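Local coordinates for fiber protein (Snake adenovirus 1, PDB 4UMI) that probably forms the trimeric spikes at the capsid vertices and, through its head domain, attaches the virion to a host-cell receptor, at residues Phe119-Arg124 against Gly184-Glu189. Numbering follows the deposited sequence.
Sequences FAFQAR and GILTLE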
loop_
_atom_site.group_PDB
_atom_site.type_symbol
_atom_site.label_atom_id
_atom_site.label_comp_id
_atom_site.label_asym_id
_atom_site.label_seq_id
_atom_site.Cartn_x
_atom_site.Cartn_y
_atom_site.Cartn_z
ATOM N N PHE A 119 -11.186 8.631 12.565
ATOM C CA PHE A 119 -10.137 8.195 11.660
ATOM C C PHE A 119 -8.787 8.255 12.341
ATOM O O PHE A 119 -8.557 9.140 13.153
ATOM C CB PHE A 119 -10.031 9.087 10.406
ATOM C CG PHE A 119 -10.897 8.652 9.286
ATOM C CD1 PHE A 119 -12.246 8.912 9.256
ATOM C CD2 PHE A 119 -10.325 8.031 8.207
ATOM C CE1 PHE A 119 -12.999 8.512 8.195
ATOM C CE2 PHE A 119 -11.070 7.624 7.135
ATOM C CZ PHE A 119 -12.412 7.885 7.123
ATOM N N ALA A 120 -7.881 7.352 11.978
ATOM C CA ALA A 120 -6.475 7.511 12.269
ATOM C C ALA A 120 -5.770 7.759 10.972
ATOM O O ALA A 120 -6.005 7.077 9.954
ATOM C CB ALA A 120 -5.930 6.289 12.950
ATOM N N PHE A 121 -4.924 8.772 10.979
ATOM C CA PHE A 121 -4.075 9.118 9.853
ATOM C C PHE A 121 -2.613 8.957 10.278
ATOM O O PHE A 121 -2.250 9.320 11.391
ATOM C CB PHE A 121 -4.312 10.531 9.393
ATOM C CG PHE A 121 -5.657 10.740 8.764
ATOM C CD1 PHE A 121 -5.872 10.414 7.444
ATOM C CD2 PHE A 121 -6.715 11.242 9.483
ATOM C CE1 PHE A 121 -7.108 10.596 6.863
ATOM C CE2 PHE A 121 -7.937 11.430 8.906
ATOM C CZ PHE A 121 -8.134 11.067 7.619
ATOM N N GLN A 122 -1.770 8.484 9.374
ATOM C CA GLN A 122 -0.326 8.445 9.547
ATOM C C GLN A 122 0.305 9.175 8.390
ATOM O O GLN A 122 -0.053 8.948 7.229
ATOM C CB GLN A 122 0.197 7.003 9.669
ATOM C CG GLN A 122 1.705 6.824 9.614
ATOM C CD GLN A 122 2.091 5.394 9.496
ATOM O OE1 GLN A 122 1.262 4.535 9.145
ATOM N NE2 GLN A 122 3.362 5.124 9.681
ATOM N N ALA A 123 1.273 10.033 8.698
ATOM C CA ALA A 123 2.008 10.774 7.691
ATOM C C ALA A 123 3.479 10.378 7.766
ATOM O O ALA A 123 4.102 10.504 8.820
ATOM C CB ALA A 123 1.813 12.273 7.902
ATOM N N ARG A 124 4.021 9.904 6.655
ATOM C CA ARG A 124 5.379 9.408 6.591
ATOM C C ARG A 124 6.128 10.089 5.470
ATOM O O ARG A 124 5.573 10.297 4.406
ATOM C CB ARG A 124 5.402 7.883 6.496
ATOM C CG ARG A 124 6.752 7.236 6.558
ATOM C CD ARG A 124 6.576 5.762 6.182
ATOM N NE ARG A 124 6.041 4.947 7.248
ATOM C CZ ARG A 124 5.675 3.669 7.117
ATOM N NH1 ARG A 124 5.777 3.057 5.927
ATOM N NH2 ARG A 124 5.190 2.988 8.172
ATOM N N GLY A 184 -6.663 24.364 8.753
ATOM C CA GLY A 184 -6.530 23.393 9.810
ATOM C C GLY A 184 -7.679 22.394 9.925
ATOM O O GLY A 184 -7.781 21.687 10.923
ATOM N N ILE A 185 -8.600 22.389 8.958
ATOM C CA ILE A 185 -9.717 21.426 8.953
ATOM C C ILE A 185 -9.469 20.421 7.823
ATOM O O ILE A 185 -9.338 20.823 6.675
ATOM C CB ILE A 185 -11.076 22.109 8.707
ATOM C CG1 ILE A 185 -11.325 23.204 9.754
ATOM C CG2 ILE A 185 -12.184 21.066 8.662
ATOM C CD1 ILE A 185 -11.418 22.706 11.173
ATOM N N LEU A 186 -9.349 19.135 8.163
ATOM C CA LEU A 186 -9.211 18.090 7.156
ATOM C C LEU A 186 -10.583 17.745 6.607
ATOM O O LEU A 186 -11.521 17.575 7.395
ATOM C CB LEU A 186 -8.547 16.893 7.811
ATOM C CG LEU A 186 -8.373 15.663 6.936
ATOM C CD1 LEU A 186 -7.133 14.896 7.352
ATOM C CD2 LEU A 186 -9.574 14.741 6.958
ATOM N N THR A 187 -10.674 17.606 5.293
ATOM C CA THR A 187 -11.841 17.052 4.649
ATOM C C THR A 187 -11.467 15.805 3.855
ATOM O O THR A 187 -10.477 15.846 3.134
ATOM C CB THR A 187 -12.519 18.046 3.696
ATOM O OG1 THR A 187 -12.969 19.186 4.435
ATOM C CG2 THR A 187 -13.738 17.425 2.979
ATOM N N LEU A 188 -12.259 14.733 4.022
ATOM C CA LEU A 188 -12.130 13.544 3.186
ATOM C C LEU A 188 -13.467 13.446 2.466
ATOM O O LEU A 188 -14.494 13.152 3.092
ATOM C CB LEU A 188 -11.874 12.302 4.043
ATOM C CG LEU A 188 -12.060 10.962 3.260
ATOM C CD1 LEU A 188 -11.099 10.744 2.126
ATOM C CD2 LEU A 188 -12.138 9.792 4.177
ATOM N N GLU A 189 -13.430 13.681 1.167
ATOM C CA GLU A 189 -14.625 13.540 0.322
ATOM C C GLU A 189 -14.628 12.150 -0.267
ATOM O O GLU A 189 -13.561 11.663 -0.573
ATOM C CB GLU A 189 -14.571 14.563 -0.824
ATOM C CG GLU A 189 -14.567 15.991 -0.371
ATOM C CD GLU A 189 -15.086 16.944 -1.399
ATOM O OE1 GLU A 189 -15.031 16.650 -2.638
ATOM O OE2 GLU A 189 -15.554 18.006 -0.943
#
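One face of the F121 ring is covered by L186, whose CD1 lies 4.1 Å from the centroid of the F121 ring and only 19° off the ring normal, a CH-pi contact displaced toward the CE2–CZ rim. The second methyl, CD2 of L186, reaches the same rim, 4.0 Å from CZ of F121, so both branches of the leucine fork engage the ring. With CG anti to the backbone N (chi1 177°), L186 carries both methyls forward to the F121 ring, and the two side chains meet from opposite directions. The F119 ring is met obliquely by a single methyl, with CD2 of L188 3.5 Å from CZ of F119, and these side chains cross at about a right angle. F148 adds a further ring against F119, with L144 touching both F119 and L188; L111 and L160 pack on L186.

Strands 118-128 and 185-190 belong to the two separate antiparallel sheets of the fibre head, and their alpha carbons remain 10.2 Å apart even at F119 and L188. The sheets are therefore joined here through side chains, as in a beta-sandwich core. On strand 118-128, Q122 and R124 instead reach E126 of a second subunit, by a hydrogen bond and a salt bridge respectively. With all four touching residues buried and apolar, the contact probably rests on dispersion and exclusion of water, with a weak CH-pi contribution from L186.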